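Local atomic coordinates of uncharacterized protein from DUF364 family (Desulfitobacterium hafniense, PDB entry 3L5O), a protein that is of unknown function but, pairing an enolase-like with a Rossmann-like fold, may take part in heavy-metal chelation. Residues A[33-38]-A[49-54]; A[81-86]-A[99-104]; A[137-142]-A[159-164]; A[189-194]-A[216-221]; A[235-240]-A[265-270]. All coordinates share one frame; numbering follows the deposited sequence.

Interaction 1: A[33-38]-A[49-54]; sequences EDFLVD and IRSGNG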
# COMPACT_ATOMS: atom_id res chain seq x y z
N GLU A 33 7.26 8.73 18.57
CA GLU A 33 6.11 8.99 19.44
C GLU A 33 5.47 10.36 19.33
O GLU A 33 4.28 10.51 19.59
CB GLU A 33 6.56 8.90 20.87
CG GLU A 33 6.33 7.55 21.43
CD GLU A 33 6.53 7.61 22.89
OE1 GLU A 33 7.70 7.70 23.27
OE2 GLU A 33 5.51 7.65 23.60
N ASP A 34 6.29 11.35 18.98
CA ASP A 34 5.87 12.74 18.89
C ASP A 34 4.71 12.94 17.91
O ASP A 34 3.93 13.88 18.06
CB ASP A 34 7.05 13.61 18.45
CG ASP A 34 8.15 13.73 19.53
OD1 ASP A 34 7.98 13.22 20.66
OD2 ASP A 34 9.23 14.35 19.31
N PHE A 35 4.60 12.05 16.92
CA PHE A 35 3.56 12.17 15.90
C PHE A 35 2.20 11.74 16.43
O PHE A 35 2.06 10.61 16.92
CB PHE A 35 3.90 11.32 14.67
CG PHE A 35 5.04 11.87 13.86
CD1 PHE A 35 6.35 11.77 14.33
CD2 PHE A 35 4.81 12.50 12.66
CE1 PHE A 35 7.41 12.29 13.61
CE2 PHE A 35 5.87 13.02 11.93
CZ PHE A 35 7.17 12.92 12.42
N LEU A 36 1.20 12.62 16.28
CA LEU A 36 -0.17 12.33 16.72
C LEU A 36 -1.12 12.18 15.57
O LEU A 36 -0.83 12.64 14.47
CB LEU A 36 -0.69 13.45 17.64
CG LEU A 36 0.23 13.90 18.76
CD1 LEU A 36 -0.38 15.09 19.49
CD2 LEU A 36 0.50 12.77 19.74
N VAL A 37 -2.22 11.45 15.82
CA VAL A 37 -3.37 11.38 14.90
C VAL A 37 -4.09 12.70 15.07
O VAL A 37 -4.76 12.92 16.09
CB VAL A 37 -4.33 10.21 15.27
CG1 VAL A 37 -5.53 10.14 14.33
CG2 VAL A 37 -3.60 8.86 15.28
N ASP A 38 -3.91 13.63 14.13
CA ASP A 38 -4.55 14.96 14.25
C ASP A 38 -5.91 15.05 13.55
O ASP A 38 -6.73 15.92 13.85
CB ASP A 38 -3.60 16.06 13.75
CG ASP A 38 -2.37 16.16 14.61
OD1 ASP A 38 -2.53 16.19 15.86
OD2 ASP A 38 -1.21 16.16 14.15
N ILE A 49 -5.57 9.49 7.48
CA ILE A 49 -5.08 10.14 8.68
C ILE A 49 -4.10 11.26 8.32
O ILE A 49 -3.28 11.09 7.46
CB ILE A 49 -4.41 9.09 9.60
CG1 ILE A 49 -5.47 8.12 10.11
CG2 ILE A 49 -3.65 9.74 10.74
CD1 ILE A 49 -5.04 7.23 11.24
N ARG A 50 -4.24 12.39 9.01
CA ARG A 50 -3.24 13.46 9.04
C ARG A 50 -2.52 13.46 10.37
O ARG A 50 -3.16 13.38 11.41
CB ARG A 50 -3.90 14.82 8.91
CG ARG A 50 -2.89 15.95 8.78
CD ARG A 50 -3.49 17.30 8.38
NE ARG A 50 -4.42 17.84 9.38
CZ ARG A 50 -4.08 18.39 10.53
NH1 ARG A 50 -2.81 18.48 10.90
NH2 ARG A 50 -5.03 18.84 11.35
N SER A 51 -1.19 13.55 10.33
CA SER A 51 -0.36 13.86 11.49
C SER A 51 0.52 15.02 11.06
O SER A 51 1.36 14.83 10.18
CB SER A 51 0.54 12.68 11.89
OG SER A 51 1.38 13.01 13.01
N GLY A 52 0.34 16.20 11.69
CA GLY A 52 0.92 17.44 11.20
C GLY A 52 0.65 17.76 9.73
O GLY A 52 -0.50 17.88 9.31
N ASN A 53 1.72 17.89 8.96
CA ASN A 53 1.67 18.11 7.50
C ASN A 53 1.60 16.81 6.64
O ASN A 53 1.52 16.87 5.41
CB ASN A 53 2.91 18.96 7.14
CG ASN A 53 3.09 19.17 5.65
OD1 ASN A 53 2.20 19.69 4.96
ND2 ASN A 53 4.27 18.81 5.14
N GLY A 54 1.59 15.65 7.28
CA GLY A 54 1.66 14.38 6.57
C GLY A 54 0.32 13.68 6.52
O GLY A 54 -0.41 13.63 7.52
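S51 and D38 show how a strand end can be gripped by a passing loop through a few short polar bonds. The S51 hydroxyl donates to the carbonyl of L36, OG to O 2.7 Å, and reaches it because OG stands anti to the S51 backbone N (chi1 179°). S51 OG also lies at the edge of the F35 ring, near its plane, 3.5 Å from F35 CB. Next along, the backbone N of D38 donates to R50 O at 2.8 Å. The D38 carboxylate then turns to the hairpin that follows: OD2 takes the N-H of G52 on its anti lone pair, a 2.9 Å bond that is almost straight (176°). G52 takes the second place of the type II' turn from S51 to G54, which joins two antiparallel strands as a two-residue beta hairpin, and its positive phi suits glycine. Were D38 an alanine, the G52 amide would lose its carboxylate acceptor and the hairpin tip would probably be freer to shift. Against buried S51, V37 and I49, the outer rim is looser: L36 and G52 are exposed, and the L36 side chain ends away from the strand. The R50 guanidinium lies with one face over D38 CB, NH1 at 3.8 Å, while NH1 points in its own plane to G52 O; D38 and R50 carry opposite charges close by, but no N-H of R50 is aimed at the carboxylate. Inward, V37 meets I49, whose side chain packs on helix 91-105; F35 and V37 lean on helix 79-83, and R50 makes a salt bridge to E39 of strand 39-42.

Interaction 2: A[81-86]-A[99-104]; sequences VAAGCV and AAINAY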
# COMPACT_ATOMS: atom_id res chain seq x y z
N VAL A 81 0.73 4.40 18.25
CA VAL A 81 -0.27 3.60 18.97
C VAL A 81 -1.41 3.22 17.98
O VAL A 81 -1.77 2.05 17.87
CB VAL A 81 -0.80 4.33 20.22
CG1 VAL A 81 -1.93 3.54 20.86
CG2 VAL A 81 0.33 4.51 21.24
N ALA A 82 -1.94 4.20 17.27
CA ALA A 82 -2.91 3.97 16.22
C ALA A 82 -2.41 2.99 15.11
O ALA A 82 -3.19 2.24 14.58
CB ALA A 82 -3.30 5.28 15.57
N ALA A 83 -1.11 3.00 14.80
CA ALA A 83 -0.52 2.12 13.80
C ALA A 83 -0.64 0.65 14.21
O ALA A 83 -0.70 -0.20 13.35
CB ALA A 83 0.95 2.48 13.55
N GLY A 84 -0.65 0.36 15.52
CA GLY A 84 -0.94 -0.97 16.03
C GLY A 84 -2.24 -1.58 15.50
O GLY A 84 -2.39 -2.80 15.46
N CYS A 85 -3.17 -0.73 15.09
CA CYS A 85 -4.40 -1.20 14.45
C CYS A 85 -4.18 -1.94 13.14
O CYS A 85 -5.05 -2.71 12.74
CB CYS A 85 -5.37 -0.03 14.18
SG CYS A 85 -6.03 0.74 15.65
N VAL A 86 -3.04 -1.72 12.48
CA VAL A 86 -2.72 -2.41 11.22
C VAL A 86 -2.73 -3.93 11.38
O VAL A 86 -2.99 -4.66 10.43
CB VAL A 86 -1.35 -1.94 10.62
CG1 VAL A 86 -0.16 -2.46 11.41
CG2 VAL A 86 -1.24 -2.32 9.11
N ALA A 99 -3.23 3.68 7.34
CA ALA A 99 -3.28 5.14 7.19
C ALA A 99 -2.35 5.88 8.19
O ALA A 99 -1.60 6.77 7.81
CB ALA A 99 -4.74 5.63 7.28
N ALA A 100 -2.32 5.42 9.45
CA ALA A 100 -1.46 5.99 10.47
C ALA A 100 0.02 5.75 10.14
O ALA A 100 0.83 6.66 10.22
CB ALA A 100 -1.78 5.38 11.84
N ILE A 101 0.37 4.53 9.73
CA ILE A 101 1.74 4.27 9.27
C ILE A 101 2.15 5.25 8.16
O ILE A 101 3.24 5.83 8.19
CB ILE A 101 1.87 2.81 8.79
CG1 ILE A 101 1.84 1.88 9.99
CG2 ILE A 101 3.15 2.60 7.96
CD1 ILE A 101 1.63 0.43 9.63
N ASN A 102 1.24 5.47 7.21
CA ASN A 102 1.58 6.25 6.02
C ASN A 102 1.60 7.75 6.31
O ASN A 102 2.22 8.52 5.57
CB ASN A 102 0.65 5.91 4.86
CG ASN A 102 0.92 4.52 4.28
OD1 ASN A 102 2.04 4.02 4.31
ND2 ASN A 102 -0.11 3.90 3.77
N ALA A 103 0.95 8.16 7.40
CA ALA A 103 0.99 9.56 7.85
C ALA A 103 2.39 9.92 8.30
O ALA A 103 2.82 11.01 8.09
CB ALA A 103 0.01 9.79 8.96
N TYR A 104 3.12 8.99 8.92
CA TYR A 104 4.56 9.23 9.19
C TYR A 104 5.38 9.12 7.88
O TYR A 104 5.90 10.12 7.42
CB TYR A 104 5.13 8.27 10.20
CG TYR A 104 6.62 8.44 10.36
CD1 TYR A 104 7.15 9.63 10.87
CD2 TYR A 104 7.49 7.43 10.02
CE1 TYR A 104 8.51 9.79 11.02
CE2 TYR A 104 8.85 7.58 10.17
CZ TYR A 104 9.35 8.75 10.67
OH TYR A 104 10.70 8.85 10.81
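I101 gives up the most surface here, and it works along its longer branch, CG1 and CD1. I101 CG1 rests on the methyl of A83, 3.7 Å from A83 CB, and the branch goes on to V86, where I101 CD1 lies 3.8 Å from V86 CG1. The same methyl is almost as near to CB and CG2 of V86, so it sits against the fork of the valine rather than against a single branch. Two torsions bring it there: CG1 is placed anti to the carbonyl carbon (chi1 -72°) and the chain continues extended (chi2 166°). The two side chains cross at about a right angle. A100 comes next. Its methyl is directed toward the other segment, and A100 CB meets A83 N at 3.9 Å. The methyl of A82 lies beside it, A82 CB to A100 CB 4.0 Å. A83, the third major participant, thus has A100 against its backbone and I101 against its side chain. Three alanines at the centre let the two chains come close, the CA atoms of A83 and A100 being 5.2 Å apart. Further on, residues 85-86 are in a 3-10 segment, with V86 N bonded to A83 O, and V86 is turned to face I101. M27 touches I101, I28 touches A83 and V86, and I49 packs on A100; the helices thus lie beside the three-stranded antiparallel sheet, in what is probably the enolase-like part. Every side chain that meets here is aliphatic and buried, so the contact rests on close fit and exclusion of water, with nothing polar to fix its direction.

Interaction 3: A[137-142]-A[159-164]; sequences NEVKGK and PICDLS
Two backbone hydrogen bonds join I160 and D162 to the loop that precedes strand 143-147. G141 N donates to I160 O at 3.0 Å, and D162 N donates in turn to K142 O, also at 3.0 Å. I160 O takes a further, weaker contact from the CA-H of K140, CA to O 3.3 Å. The loop is shaped for this by a type II turn from V139 to K142 in which G141, with positive phi, occupies the third place. Apolar contacts form a second group. I160 swings CG1 between its backbone N and carbonyl carbon (chi1 68°), and the end of that branch, CD1, reaches V139 CG2 at 4.2 Å; V139 CG2 is also 4.4 Å from C161 SG. Other van der Waals contacts are of mixed character. C161 CB lies 3.3 Å from V139 O, with K142 O nearly as close. On the outer side the lysine chain of K140 crosses I160 at about a right angle, and K140 NZ ends 4.0 Å from I160 CG2. In the fold, these bonds lead into the parallel pairing of strands 143-147 and 162-167, where D162 and S164 bond to V144. V139 touches L157 of helix 153-157 and Y191 of strand 189-193.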
# COMPACT_ATOMS: atom_id res chain seq x y z
N ASN A 137 9.98 -2.64 -20.44
CA ASN A 137 11.19 -3.18 -21.05
C ASN A 137 11.78 -4.35 -20.27
O ASN A 137 12.12 -5.39 -20.83
CB ASN A 137 12.24 -2.08 -21.24
CG ASN A 137 11.93 -1.19 -22.42
OD1 ASN A 137 11.91 -1.66 -23.56
ND2 ASN A 137 11.67 0.09 -22.17
N GLU A 138 11.85 -4.20 -18.96
CA GLU A 138 12.50 -5.17 -18.09
C GLU A 138 11.82 -6.53 -18.04
O GLU A 138 12.49 -7.56 -17.94
CB GLU A 138 12.53 -4.63 -16.68
CG GLU A 138 13.64 -5.23 -15.85
CD GLU A 138 13.66 -4.62 -14.48
OE1 GLU A 138 12.57 -4.51 -13.90
OE2 GLU A 138 14.77 -4.25 -14.02
N VAL A 139 10.49 -6.54 -18.12
CA VAL A 139 9.70 -7.75 -17.96
C VAL A 139 9.37 -8.44 -19.27
O VAL A 139 8.70 -9.46 -19.26
CB VAL A 139 8.38 -7.47 -17.21
CG1 VAL A 139 8.65 -6.83 -15.86
CG2 VAL A 139 7.42 -6.60 -18.04
N LYS A 140 9.83 -7.89 -20.40
CA LYS A 140 9.56 -8.45 -21.71
C LYS A 140 10.05 -9.89 -21.78
O LYS A 140 11.21 -10.14 -21.48
CB LYS A 140 10.29 -7.64 -22.82
CG LYS A 140 9.54 -6.43 -23.38
CD LYS A 140 10.06 -6.04 -24.79
CE LYS A 140 8.98 -5.34 -25.66
NZ LYS A 140 8.46 -4.07 -25.04
N GLY A 141 9.17 -10.80 -22.17
CA GLY A 141 9.48 -12.21 -22.30
C GLY A 141 9.59 -12.98 -20.99
O GLY A 141 9.90 -14.16 -20.99
N LYS A 142 9.29 -12.33 -19.87
CA LYS A 142 9.49 -12.92 -18.55
C LYS A 142 8.17 -13.32 -17.93
O LYS A 142 7.11 -12.96 -18.43
CB LYS A 142 10.23 -11.94 -17.66
CG LYS A 142 11.58 -11.49 -18.20
CD LYS A 142 12.50 -12.67 -18.45
CE LYS A 142 13.94 -12.22 -18.49
NZ LYS A 142 14.83 -13.26 -19.10
N PRO A 159 0.49 -8.28 -23.57
CA PRO A 159 1.12 -8.40 -24.90
C PRO A 159 2.63 -8.65 -24.87
O PRO A 159 3.13 -9.27 -25.79
CB PRO A 159 0.83 -7.04 -25.55
CG PRO A 159 -0.27 -6.44 -24.73
CD PRO A 159 -0.09 -6.93 -23.37
N ILE A 160 3.32 -8.20 -23.81
CA ILE A 160 4.78 -8.27 -23.73
C ILE A 160 5.38 -9.29 -22.75
O ILE A 160 6.58 -9.46 -22.74
CB ILE A 160 5.36 -6.87 -23.37
CG1 ILE A 160 4.99 -6.46 -21.95
CG2 ILE A 160 4.90 -5.82 -24.40
CD1 ILE A 160 5.56 -5.12 -21.55
N CYS A 161 4.57 -9.94 -21.93
CA CYS A 161 5.09 -10.91 -20.99
C CYS A 161 4.09 -12.02 -20.73
O CYS A 161 2.97 -12.01 -21.26
CB CYS A 161 5.52 -10.22 -19.70
SG CYS A 161 4.22 -9.50 -18.62
N ASP A 162 4.53 -13.00 -19.96
CA ASP A 162 3.70 -14.09 -19.46
C ASP A 162 3.10 -13.61 -18.12
O ASP A 162 3.71 -13.73 -17.06
CB ASP A 162 4.56 -15.34 -19.32
CG ASP A 162 3.81 -16.55 -18.76
OD1 ASP A 162 2.59 -16.46 -18.50
OD2 ASP A 162 4.40 -17.64 -18.54
N LEU A 163 1.89 -13.07 -18.20
CA LEU A 163 1.24 -12.41 -17.07
C LEU A 163 0.22 -13.30 -16.39
O LEU A 163 -0.62 -13.91 -17.07
CB LEU A 163 0.52 -11.14 -17.56
CG LEU A 163 -0.28 -10.32 -16.52
CD1 LEU A 163 0.61 -9.71 -15.48
CD2 LEU A 163 -1.11 -9.28 -17.26
N SER A 164 0.31 -13.36 -15.06
CA SER A 164 -0.77 -13.89 -14.21
C SER A 164 -1.24 -12.87 -13.18
O SER A 164 -0.42 -12.34 -12.41
CB SER A 164 -0.31 -15.12 -13.46
OG SER A 164 0.15 -16.11 -14.32

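Interaction 4: A[189-194]-A[216-221]; sequences YVYITC and TLVGPG
The Y191 ring has V218 CG2 at its edge, 4.3 Å from CD2, while the T216 side chain runs alongside and meets it obliquely, CB to CD2 3.7 Å. A water lies over one face, offset toward the rim; it donates to V190 O and is hydrogen-bonded to T216 OG1 at 3.0 Å. The phenol oxygen is hydrogen-bonded to S135, and the ring also meets that of F132, their planes turned by about 50°. Beneath these groups strands 189-193 and 216-218 run parallel, 30° apart, as neighbours in the Rossmann-like sheet. The ladder runs T216 N to V190 O, I192 N to T216 O (the shortest, 2.8 Å), V218 N to I192 O and C194 N to V218 O. I192 and L217 pack on the other side of the sheet. Past the strand ends C194 SG presses on G221 N at 3.3 Å; a side chain at G219 would clash with that sulfur. T193 OG1 caps A195 N at the start of a helix, and a second water joins it to V218 O. Largely apolar side chains thus line the paired strands, with polar atoms and water at both ends; an imidazole, probably from the crystallisation liquor, lies about 3 Å from the T193 side chain and may mark a pocket.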
# COMPACT_ATOMS: atom_id res chain seq x y z
N TYR A 189 9.21 -11.60 -11.88
CA TYR A 189 8.86 -10.29 -11.33
C TYR A 189 7.49 -10.39 -10.70
O TYR A 189 6.58 -11.00 -11.27
CB TYR A 189 8.82 -9.21 -12.41
CG TYR A 189 10.16 -8.93 -12.99
CD1 TYR A 189 11.01 -8.01 -12.39
CD2 TYR A 189 10.63 -9.62 -14.12
CE1 TYR A 189 12.27 -7.76 -12.89
CE2 TYR A 189 11.93 -9.38 -14.64
CZ TYR A 189 12.73 -8.45 -14.00
OH TYR A 189 13.99 -8.18 -14.46
N VAL A 190 7.34 -9.80 -9.53
CA VAL A 190 6.07 -9.83 -8.80
C VAL A 190 5.68 -8.43 -8.32
O VAL A 190 6.51 -7.70 -7.79
CB VAL A 190 6.16 -10.78 -7.59
CG1 VAL A 190 4.88 -10.76 -6.79
CG2 VAL A 190 6.47 -12.19 -8.05
N TYR A 191 4.43 -8.06 -8.55
CA TYR A 191 3.83 -6.84 -8.00
C TYR A 191 2.67 -7.20 -7.08
O TYR A 191 1.81 -8.00 -7.45
CB TYR A 191 3.28 -5.96 -9.14
CG TYR A 191 4.31 -5.67 -10.18
CD1 TYR A 191 4.62 -6.64 -11.14
CD2 TYR A 191 5.00 -4.46 -10.20
CE1 TYR A 191 5.59 -6.42 -12.08
CE2 TYR A 191 5.98 -4.22 -11.17
CZ TYR A 191 6.27 -5.22 -12.11
OH TYR A 191 7.24 -5.06 -13.07
N ILE A 192 2.62 -6.58 -5.92
CA ILE A 192 1.61 -6.89 -4.93
C ILE A 192 0.95 -5.60 -4.47
O ILE A 192 1.62 -4.67 -4.03
CB ILE A 192 2.22 -7.62 -3.71
CG1 ILE A 192 2.97 -8.90 -4.10
CG2 ILE A 192 1.13 -7.97 -2.68
CD1 ILE A 192 3.92 -9.39 -3.00
N THR A 193 -0.37 -5.58 -4.55
CA THR A 193 -1.14 -4.51 -3.96
C THR A 193 -0.87 -4.28 -2.46
O THR A 193 -0.71 -5.21 -1.65
CB THR A 193 -2.63 -4.75 -4.15
OG1 THR A 193 -3.35 -3.72 -3.48
CG2 THR A 193 -3.11 -6.10 -3.47
N CYS A 194 -0.86 -3.01 -2.09
CA CYS A 194 -0.61 -2.61 -0.70
C CYS A 194 -1.80 -3.05 0.18
O CYS A 194 -1.67 -3.10 1.40
CB CYS A 194 -0.39 -1.10 -0.63
SG CYS A 194 -1.83 -0.14 -1.19
N THR A 216 7.65 -5.72 -5.96
CA THR A 216 7.21 -4.34 -5.80
C THR A 216 5.88 -4.32 -5.08
O THR A 216 5.00 -5.10 -5.42
CB THR A 216 7.01 -3.71 -7.19
OG1 THR A 216 8.24 -3.75 -7.93
CG2 THR A 216 6.67 -2.23 -7.11
N LEU A 217 5.76 -3.46 -4.06
CA LEU A 217 4.48 -3.15 -3.38
C LEU A 217 3.93 -1.90 -3.99
O LEU A 217 4.67 -0.94 -4.16
CB LEU A 217 4.69 -2.96 -1.89
CG LEU A 217 3.46 -3.04 -0.99
CD1 LEU A 217 2.97 -4.45 -0.89
CD2 LEU A 217 3.86 -2.51 0.41
N VAL A 218 2.65 -1.92 -4.40
CA VAL A 218 2.09 -0.87 -5.24
C VAL A 218 0.75 -0.41 -4.74
O VAL A 218 -0.11 -1.22 -4.36
CB VAL A 218 1.81 -1.36 -6.73
CG1 VAL A 218 1.29 -0.22 -7.61
CG2 VAL A 218 3.02 -1.97 -7.34
N GLY A 219 0.52 0.90 -4.81
CA GLY A 219 -0.78 1.47 -4.56
C GLY A 219 -0.65 2.64 -3.58
O GLY A 219 0.40 2.85 -2.99
N PRO A 220 -1.73 3.39 -3.44
CA PRO A 220 -1.76 4.58 -2.59
C PRO A 220 -1.44 4.35 -1.11
O PRO A 220 -0.93 5.27 -0.45
CB PRO A 220 -3.20 5.05 -2.75
CG PRO A 220 -3.63 4.52 -4.06
CD PRO A 220 -3.01 3.19 -4.15
N GLY A 221 -1.72 3.14 -0.61
CA GLY A 221 -1.45 2.72 0.74
C GLY A 221 -0.08 2.07 0.98
O GLY A 221 0.16 1.48 2.04
O HOH W 1 8.67 -6.22 -9.49
O HOH W 2 -3.36 -1.21 -4.67

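Interaction 5: A[235-240]-A[265-270]; sequences ELSGFM and KVTIKK. With EDO (1,2-ethanediol), chain F; EDO (1,2-ethanediol), chain G.
Strand 263-269 closes one edge of the seven-stranded mixed sheet, pairing antiparallel with strand 235-241 so that L236 faces I268 and G238 faces V266. Both are hydrogen-bonded pairs; L236 N donates to I268 O at 2.9 Å and G238 N to V266 O at 2.8 Å. The return bond from V266 N reaches G238 O from well above the carbonyl plane, and the same oxygen accepts a hydrogen bond from O2 of an ethanediol (chain F), probably from the crystallisation liquor. On the face of L236 and I268 the packing is aliphatic: L236 CB lies 4.0 Å from I268 CG1, and V266 CG1 touches CB of selenomethionine M240 at 3.9 Å. The antiparallel strand is an addition to an otherwise parallel Rossmann-like sheet. The opposite face is more polar. In one of two S237 conformers, S237 OG and T267 OG1 share a hydrogen bond of 3.1 Å. E235, extended with CG anti to the backbone N (chi1 178°), runs alongside K269 and lays its carboxyl carbon against T267, CD to CG2 3.5 Å. Its salt bridge to K269 is long. K265 stretches over the chain F diol, and NZ donates to O1 of a second such diol (chain G) at 2.8 Å. A leucine in its place would lack the ammonium, and the Y260 ring, now in cation-pi contact, and the chain G diol would probably be left without their charged partner. P131 and M134 cover E235, S237, T267 and K269.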
# COMPACT_ATOMS: atom_id res chain seq x y z
N GLU A 235 11.14 -2.86 -4.22
CA GLU A 235 10.61 -1.59 -4.72
C GLU A 235 9.27 -1.25 -4.07
O GLU A 235 8.45 -2.11 -3.76
CB GLU A 235 10.47 -1.61 -6.26
CG GLU A 235 9.89 -0.33 -6.89
CD GLU A 235 9.77 -0.40 -8.42
OE1 GLU A 235 10.79 -0.53 -9.08
OE2 GLU A 235 8.64 -0.31 -8.95
N LEU A 236 9.05 0.04 -3.90
CA LEU A 236 7.84 0.54 -3.30
C LEU A 236 7.31 1.64 -4.17
O LEU A 236 7.98 2.64 -4.41
CB LEU A 236 8.12 1.08 -1.89
CG LEU A 236 8.78 0.10 -0.92
CD1 LEU A 236 9.32 0.86 0.28
CD2 LEU A 236 7.84 -1.01 -0.51
N SER A 237 6.11 1.44 -4.68
CA SER A 237 5.48 2.37 -5.59
C SER A 237 4.21 2.89 -4.96
O SER A 237 3.20 2.22 -4.96
CB SER A 237 5.16 1.66 -6.91
OG SER A 237 6.35 1.36 -7.62
N GLY A 238 4.27 4.08 -4.39
CA GLY A 238 3.12 4.66 -3.73
C GLY A 238 2.74 6.03 -4.23
O GLY A 238 2.78 6.33 -5.41
N PHE A 239 2.43 6.89 -3.28
CA PHE A 239 1.66 8.10 -3.54
C PHE A 239 2.03 9.15 -2.48
O PHE A 239 2.05 8.86 -1.30
CB PHE A 239 0.17 7.77 -3.48
CG PHE A 239 -0.72 8.92 -3.85
CD1 PHE A 239 -0.81 9.33 -5.17
CD2 PHE A 239 -1.46 9.58 -2.88
CE1 PHE A 239 -1.61 10.38 -5.53
CE2 PHE A 239 -2.28 10.64 -3.23
CZ PHE A 239 -2.36 11.04 -4.55
N MSE A 240 2.34 10.36 -2.93
CA MSE A 240 2.56 11.50 -2.03
C MSE A 240 1.34 12.41 -2.13
O MSE A 240 1.05 12.92 -3.19
CB MSE A 240 3.83 12.23 -2.48
CG MSE A 240 4.21 13.48 -1.73
SE MSE A 240 4.42 13.06 0.11
CE MSE A 240 5.78 11.56 -0.13
N LYS A 265 2.30 10.18 -7.86
CA LYS A 265 2.87 8.86 -7.67
C LYS A 265 4.38 8.99 -7.41
O LYS A 265 5.04 9.84 -8.00
CB LYS A 265 2.65 7.97 -8.91
CG LYS A 265 1.17 7.68 -9.22
CD LYS A 265 1.01 6.82 -10.46
CE LYS A 265 -0.40 6.25 -10.57
NZ LYS A 265 -0.64 5.50 -11.83
N VAL A 266 4.91 8.13 -6.54
CA VAL A 266 6.33 8.09 -6.24
C VAL A 266 6.82 6.64 -6.04
O VAL A 266 6.15 5.82 -5.42
CB VAL A 266 6.66 8.93 -4.96
CG1 VAL A 266 6.13 10.34 -5.06
CG2 VAL A 266 6.09 8.29 -3.75
N THR A 267 8.02 6.36 -6.52
CA THR A 267 8.59 5.02 -6.47
C THR A 267 9.99 5.07 -5.85
O THR A 267 10.81 5.90 -6.25
CB THR A 267 8.66 4.45 -7.90
OG1 THR A 267 7.33 4.19 -8.39
CG2 THR A 267 9.36 3.09 -7.93
N ILE A 268 10.27 4.24 -4.85
CA ILE A 268 11.65 4.04 -4.40
C ILE A 268 12.09 2.61 -4.64
O ILE A 268 11.32 1.67 -4.47
CB ILE A 268 11.89 4.49 -2.93
CG1 ILE A 268 10.77 4.04 -1.99
CG2 ILE A 268 12.01 5.99 -2.87
CD1 ILE A 268 11.02 4.45 -0.54
N LYS A 269 13.33 2.47 -5.10
CA LYS A 269 13.96 1.18 -5.28
C LYS A 269 15.04 0.93 -4.23
O LYS A 269 15.69 1.87 -3.75
CB LYS A 269 14.58 1.07 -6.67
CG LYS A 269 13.61 1.13 -7.84
CD LYS A 269 14.36 0.83 -9.14
CE LYS A 269 13.46 0.85 -10.37
NZ LYS A 269 12.99 2.22 -10.71
N LYS A 270 15.24 -0.34 -3.91
CA LYS A 270 16.30 -0.77 -3.00
C LYS A 270 17.67 -0.52 -3.64
O LYS A 270 17.88 -0.75 -4.84
CB LYS A 270 16.11 -2.25 -2.68
CG LYS A 270 17.22 -2.87 -1.90
CD LYS A 270 16.90 -4.31 -1.57
CE LYS A 270 18.04 -4.93 -0.78
NZ LYS A 270 17.56 -5.94 0.19
OXT LYS A 270 18.62 -0.07 -3.00
C1 EDO F . 0.87 3.61 -7.20
O1 EDO F . -0.27 4.38 -6.86
C2 EDO F . 1.75 4.26 -8.26
O2 EDO F . 3.07 4.54 -7.82
C1 EDO G . 0.16 1.91 -10.54
O1 EDO G . 0.64 3.11 -11.10
C2 EDO G . -1.18 2.14 -9.88
O2 EDO G . -2.19 1.58 -10.69

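Overall arrangement
Interactions 1 and 2 form one cluster, centres about 10 Å apart, in which V37 packs on A82 and the ring of F35 on that of Y104. Interactions 3, 4 and 5 share the mixed sheet: V139 touches Y191 at one end, and L217 O takes the amide of S237, 2.8 Å from O to N, where interactions 4 and 5 lie side by side. The two halves meet where N102 ND2 of interaction 2 probably hydrogen-bonds G221 O of interaction 4, at 3.0 Å. Near that junction an imidazole by T193 and an ethanediol by G219, probably from the crystallisation liquor, may mark the pocket proposed for this family. Interaction 3 is remote, its centre about 41 Å from that of interaction 1.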